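Local coordinates for hypothetical protein (Pseudomonas aeruginosa, PDB 2IGS), which is of unknown function, but is a mostly helical protein of a family grouped with the lysozymes, which may point to a distant structural relationship, at residues Glu40-Pro45 with Leu96-Ser101; Met167-Asp172 with Ala206-Leu211. All coordinates share one frame; numbering follows the deposited sequence. Where two conformers were deposited one is given.

Both contacts are buried near the middle of the chain, their centres about 9 Å apart, and neither segment pair is touched by another subunit. Interaction 1 joins two helices, 35-48 and 87-113, through one indole and two leucine methyls; interaction 2 sets the loop before helix 171-177 against helix 203-216 through leucine, proline and threonine. Both rest on apolar contact, with no hydrogen bond across either. Interaction 2 buries more surface, 163 against 87 Å², with four residues taking part against three. Helix 203-216 touches both parts of interaction 1: Leu98 CG lies 3.5 Å from Thr208 OG1, and Ala41 CB lies 3.7 Å from Leu211 CD1.

Interaction 1 (Glu40-Pro45 with Leu96-Ser101); sequences EAWDIP and LPLLTS
The six-membered ring of Trp42 reaches out from helix 35-48 to meet two leucines of helix 87-113, Leu98 and Leu99, and these three buried residues make the whole contact. Trp42 contributes about half of the surface, the two leucines the rest. Its CG lies anti to its own carbonyl carbon (chi1 -73°), which sends the long indole out toward the other helix, and CZ2 and CH2, on the benzo part of the ring, do the touching. CZ2 stands 3.8 Å from Leu98 CD2. The methyl comes in obliquely, neither squarely over the ring nor in line with its rim. Leu98 presents that methyl because its CG is anti to the backbone N (chi1 -171°), with the branch extended toward the tryptophan. Leu99 starts from a less direct position, but its CD2 still comes within 4.3 Å of Trp42 CH2, a looser contact. The two leucines, consecutive in sequence, thus offer one methyl each to adjacent ring atoms. No polar bond joins the segments; the indole N-H is instead satisfied by a hydrogen bond from Trp42 NE1 to the backbone O of Thr204, which helps fix the rotation of the ring. Around the indole, Tyr20 and Leu16 of helix 12-27 and Met102 of helix 87-113 add further packing, with Tyr20 in a T-shaped stack. Helix 203-216 meets the indole too, through Thr204 O and Val207, so four helices, 12-27, 35-48, 87-113 and 203-216, converge at Trp42, while Leu98 also touches Thr208 of helix 203-216.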
loop_
_atom_site.group_PDB
_atom_site.type_symbol
_atom_site.label_atom_id
_atom_site.label_comp_id
_atom_site.label_asym_id
_atom_site.label_seq_id
_atom_site.Cartn_x
_atom_site.Cartn_y
_atom_site.Cartn_z
ATOM N N GLU F 40 -17.429 -22.610 31.518
ATOM C CA GLU F 40 -16.906 -22.137 30.243
ATOM C C GLU F 40 -15.423 -22.473 30.040
ATOM O O GLU F 40 -15.035 -22.938 28.975
ATOM C CB GLU F 40 -17.149 -20.628 30.054
ATOM C CG GLU F 40 -16.750 -20.160 28.663
ATOM C CD GLU F 40 -17.046 -18.702 28.383
ATOM O OE1 GLU F 40 -17.648 -18.036 29.239
ATOM O OE2 GLU F 40 -16.641 -18.216 27.303
ATOM N N ALA F 41 -14.604 -22.231 31.056
ATOM C CA ALA F 41 -13.166 -22.574 31.012
ATOM C C ALA F 41 -12.937 -24.067 30.756
ATOM O O ALA F 41 -12.134 -24.452 29.910
ATOM C CB ALA F 41 -12.478 -22.145 32.321
ATOM N N TRP F 42 -13.648 -24.917 31.491
ATOM C CA TRP F 42 -13.398 -26.370 31.427
ATOM C C TRP F 42 -14.121 -27.059 30.252
ATOM O O TRP F 42 -13.850 -28.211 29.944
ATOM C CB TRP F 42 -13.693 -27.020 32.790
ATOM C CG TRP F 42 -12.614 -26.692 33.834
ATOM C CD1 TRP F 42 -11.314 -26.288 33.587
ATOM C CD2 TRP F 42 -12.726 -26.806 35.266
ATOM N NE1 TRP F 42 -10.623 -26.138 34.773
ATOM C CE2 TRP F 42 -11.467 -26.431 35.819
ATOM C CE3 TRP F 42 -13.777 -27.159 36.138
ATOM C CZ2 TRP F 42 -11.233 -26.399 37.203
ATOM C CZ3 TRP F 42 -13.538 -27.144 37.519
ATOM C CH2 TRP F 42 -12.263 -26.771 38.033
ATOM N N ASP F 43 -15.028 -26.342 29.590
ATOM C CA ASP F 43 -15.518 -26.752 28.262
ATOM C C ASP F 43 -14.548 -26.458 27.104
ATOM O O ASP F 43 -14.701 -27.019 26.012
ATOM C CB ASP F 43 -16.896 -26.119 27.955
ATOM C CG ASP F 43 -18.057 -26.822 28.680
ATOM O OD1 ASP F 43 -17.889 -27.946 29.215
ATOM O OD2 ASP F 43 -19.160 -26.235 28.714
ATOM N N ILE F 44 -13.560 -25.593 27.337
ATOM C CA ILE F 44 -12.646 -25.132 26.272
ATOM C C ILE F 44 -12.065 -26.257 25.380
ATOM O O ILE F 44 -12.269 -26.206 24.173
ATOM C CB ILE F 44 -11.551 -24.111 26.770
ATOM C CG1 ILE F 44 -12.176 -22.756 27.162
ATOM C CG2 ILE F 44 -10.505 -23.865 25.697
ATOM C CD1 ILE F 44 -11.171 -21.757 27.721
ATOM N N PRO F 45 -11.423 -27.309 25.972
ATOM C CA PRO F 45 -10.882 -28.414 25.156
ATOM C C PRO F 45 -11.918 -29.136 24.322
ATOM O O PRO F 45 -11.601 -29.609 23.232
ATOM C CB PRO F 45 -10.322 -29.373 26.195
ATOM C CG PRO F 45 -9.967 -28.515 27.334
ATOM C CD PRO F 45 -11.140 -27.545 27.403
ATOM N N LEU F 96 -9.580 -22.540 45.924
ATOM C CA LEU F 96 -10.203 -21.221 45.741
ATOM C C LEU F 96 -9.336 -20.290 44.863
ATOM O O LEU F 96 -9.869 -19.596 43.998
ATOM C CB LEU F 96 -10.612 -20.589 47.090
ATOM C CG LEU F 96 -11.553 -21.432 47.975
ATOM C CD1 LEU F 96 -11.923 -20.728 49.267
ATOM C CD2 LEU F 96 -12.818 -21.875 47.251
ATOM N N PRO F 97 -7.995 -20.289 45.065
ATOM C CA PRO F 97 -7.148 -19.509 44.154
ATOM C C PRO F 97 -7.238 -19.949 42.693
ATOM O O PRO F 97 -7.204 -19.107 41.796
ATOM C CB PRO F 97 -5.736 -19.742 44.708
ATOM C CG PRO F 97 -5.964 -20.069 46.176
ATOM C CD PRO F 97 -7.193 -20.922 46.136
ATOM N N LEU F 98 -7.359 -21.249 42.453
ATOM C CA LEU F 98 -7.588 -21.749 41.105
ATOM C C LEU F 98 -8.898 -21.215 40.533
ATOM O O LEU F 98 -8.946 -20.761 39.394
ATOM C CB LEU F 98 -7.605 -23.282 41.070
ATOM C CG LEU F 98 -7.625 -23.909 39.661
ATOM C CD1 LEU F 98 -6.973 -25.303 39.677
ATOM C CD2 LEU F 98 -9.053 -23.974 39.069
ATOM N N LEU F 99 -9.963 -21.293 41.318
ATOM C CA LEU F 99 -11.261 -20.882 40.838
ATOM C C LEU F 99 -11.295 -19.388 40.558
ATOM O O LEU F 99 -11.765 -18.965 39.496
ATOM C CB LEU F 99 -12.339 -21.271 41.831
ATOM C CG LEU F 99 -12.609 -22.771 41.952
ATOM C CD1 LEU F 99 -13.685 -23.011 42.978
ATOM C CD2 LEU F 99 -12.994 -23.370 40.589
ATOM N N THR F 100 -10.779 -18.614 41.517
ATOM C CA THR F 100 -10.638 -17.163 41.403
ATOM C C THR F 100 -9.821 -16.782 40.171
ATOM O O THR F 100 -10.253 -15.942 39.399
ATOM C CB THR F 100 -10.000 -16.551 42.676
ATOM O OG1 THR F 100 -10.833 -16.815 43.815
ATOM C CG2 THR F 100 -9.863 -15.065 42.553
ATOM N N SER F 101 -8.666 -17.421 39.983
ATOM C CA SER F 101 -7.708 -17.015 38.957
ATOM C C SER F 101 -8.235 -17.308 37.555
ATOM O O SER F 101 -8.131 -16.460 36.667
ATOM C CB SER F 101 -6.318 -17.645 39.199
ATOM O OG SER F 101 -5.950 -18.616 38.218
#

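Interaction 2 (Met167-Asp172 with Ala206-Leu211); sequences MTLPED and AVTLLL
Leu169 lies against the backbone of helix 203-216 at Thr208 and Leu209, and its side chain can be followed outward. CB leaves the main chain at an angle to the helix rather than straight at it, and CG then brings the branch back toward it (chi1 -150°). At the fork the two methyls divide the work. CD1 comes down on the helix backbone, 3.9 Å from Thr208 O. The same methyl lies 4.0 Å from Leu209 CA. Thr208 CG2 is 4.1 Å from Leu169 CD1. CD2 meets the side chain of Leu209, at 4.0 Å from its CD1. Leu209 sets out away from the loop, yet its end bends back to reach this methyl. The loop continues into Pro170, the N-cap residue of helix 171-177, so the contact places the start of that short helix beside helix 203-216. CD of the Pro170 ring meets the Thr208 CG2 methyl at 3.9 Å. Thr208 can offer its methyl because CG2 is anti to the backbone N, while its hydroxyl is engaged within its own helix, hydrogen-bonded to Thr204 O. Just before Leu169, Thr168 O accepts a hydrogen bond from Asn105 ND2 of helix 87-113.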
loop_
_atom_site.group_PDB
_atom_site.type_symbol
_atom_site.label_atom_id
_atom_site.label_comp_id
_atom_site.label_asym_id
_atom_site.label_seq_id
_atom_site.Cartn_x
_atom_site.Cartn_y
_atom_site.Cartn_z
HETATM N N MSE F 167 1.606 -13.199 35.460
HETATM C CA MSE F 167 0.517 -14.159 35.316
HETATM C C MSE F 167 -0.161 -14.443 36.655
HETATM O O MSE F 167 0.505 -14.627 37.663
HETATM C CB MSE F 167 1.036 -15.454 34.705
HETATM C CG MSE F 167 1.228 -15.350 33.208
HETATM SE SE MSE F 167 2.242 -16.803 32.412
HETATM C CE MSE F 167 3.012 -15.719 31.028
ATOM N N THR F 168 -1.488 -14.473 36.658
ATOM C CA THR F 168 -2.254 -14.862 37.851
ATOM C C THR F 168 -2.494 -16.391 37.849
ATOM O O THR F 168 -3.262 -16.924 37.028
ATOM C CB THR F 168 -3.583 -14.088 37.927
ATOM O OG1 THR F 168 -3.322 -12.697 37.745
ATOM C CG2 THR F 168 -4.241 -14.283 39.271
ATOM N N LEU F 169 -1.828 -17.075 38.776
ATOM C CA LEU F 169 -1.717 -18.530 38.764
ATOM C C LEU F 169 -1.543 -19.069 40.187
ATOM O O LEU F 169 -0.732 -18.526 40.951
ATOM C CB LEU F 169 -0.511 -18.900 37.902
ATOM C CG LEU F 169 -0.413 -20.196 37.103
ATOM C CD1 LEU F 169 -1.699 -20.577 36.403
ATOM C CD2 LEU F 169 0.710 -20.022 36.095
ATOM N N PRO F 170 -2.308 -20.118 40.571
ATOM C CA PRO F 170 -2.080 -20.720 41.894
ATOM C C PRO F 170 -0.644 -21.214 42.047
ATOM O O PRO F 170 -0.000 -21.587 41.047
ATOM C CB PRO F 170 -3.049 -21.912 41.937
ATOM C CG PRO F 170 -3.456 -22.149 40.527
ATOM C CD PRO F 170 -3.393 -20.800 39.849
ATOM N N GLU F 171 -0.169 -21.197 43.294
ATOM C CA GLU F 171 1.191 -21.578 43.687
ATOM C C GLU F 171 1.719 -22.836 42.995
ATOM O O GLU F 171 2.804 -22.820 42.404
ATOM C CB GLU F 171 1.267 -21.775 45.209
ATOM C CG GLU F 171 1.254 -20.486 46.024
ATOM C CD GLU F 171 1.143 -20.719 47.535
ATOM O OE1 GLU F 171 1.727 -21.703 48.045
ATOM O OE2 GLU F 171 0.472 -19.906 48.209
ATOM N N ASP F 172 0.944 -23.915 43.076
ATOM C CA ASP F 172 1.398 -25.258 42.647
ATOM C C ASP F 172 1.648 -25.389 41.138
ATOM O O ASP F 172 2.554 -26.105 40.719
ATOM C CB ASP F 172 0.431 -26.340 43.128
ATOM C CG ASP F 172 0.510 -26.571 44.632
ATOM O OD1 ASP F 172 -0.472 -27.093 45.201
ATOM O OD2 ASP F 172 1.552 -26.243 45.247
ATOM N N ALA F 206 -4.128 -27.651 33.441
ATOM C CA ALA F 206 -3.689 -27.227 32.090
ATOM C C ALA F 206 -4.556 -26.079 31.564
ATOM O O ALA F 206 -4.042 -25.155 30.945
ATOM C CB ALA F 206 -3.736 -28.377 31.129
ATOM N N VAL F 207 -5.871 -26.141 31.791
ATOM C CA VAL F 207 -6.739 -25.049 31.348
ATOM C C VAL F 207 -6.477 -23.784 32.187
ATOM O O VAL F 207 -6.509 -22.685 31.651
ATOM C CB VAL F 207 -8.245 -25.424 31.355
ATOM C CG1 VAL F 207 -9.099 -24.178 31.142
ATOM C CG2 VAL F 207 -8.585 -26.524 30.318
ATOM N N THR F 208 -6.204 -23.952 33.487
ATOM C CA THR F 208 -5.809 -22.840 34.379
ATOM C C THR F 208 -4.549 -22.117 33.850
ATOM O O THR F 208 -4.514 -20.887 33.791
ATOM C CB THR F 208 -5.585 -23.314 35.843
ATOM O OG1 THR F 208 -6.684 -24.129 36.256
ATOM C CG2 THR F 208 -5.454 -22.153 36.818
ATOM N N LEU F 209 -3.534 -22.895 33.474
ATOM C CA LEU F 209 -2.291 -22.376 32.934
ATOM C C LEU F 209 -2.567 -21.650 31.630
ATOM O O LEU F 209 -2.050 -20.529 31.426
ATOM C CB LEU F 209 -1.283 -23.523 32.697
ATOM C CG LEU F 209 0.066 -23.244 32.007
ATOM C CD1 LEU F 209 0.957 -22.374 32.914
ATOM C CD2 LEU F 209 0.817 -24.545 31.611
ATOM N N LEU F 210 -3.384 -22.280 30.769
ATOM C CA LEU F 210 -3.720 -21.743 29.449
ATOM C C LEU F 210 -4.302 -20.330 29.534
ATOM O O LEU F 210 -3.895 -19.437 28.800
ATOM C CB LEU F 210 -4.707 -22.667 28.710
ATOM C CG LEU F 210 -5.149 -22.230 27.305
ATOM C CD1 LEU F 210 -4.019 -22.441 26.281
ATOM C CD2 LEU F 210 -6.405 -22.966 26.856
ATOM N N LEU F 211 -5.270 -20.162 30.421
ATOM C CA LEU F 211 -5.936 -18.884 30.615
ATOM C C LEU F 211 -5.020 -17.853 31.274
ATOM O O LEU F 211 -5.077 -16.690 30.931
ATOM C CB LEU F 211 -7.205 -19.089 31.459
ATOM C CG LEU F 211 -8.303 -19.928 30.798
ATOM C CD1 LEU F 211 -9.482 -20.132 31.733
ATOM C CD2 LEU F 211 -8.733 -19.321 29.461
#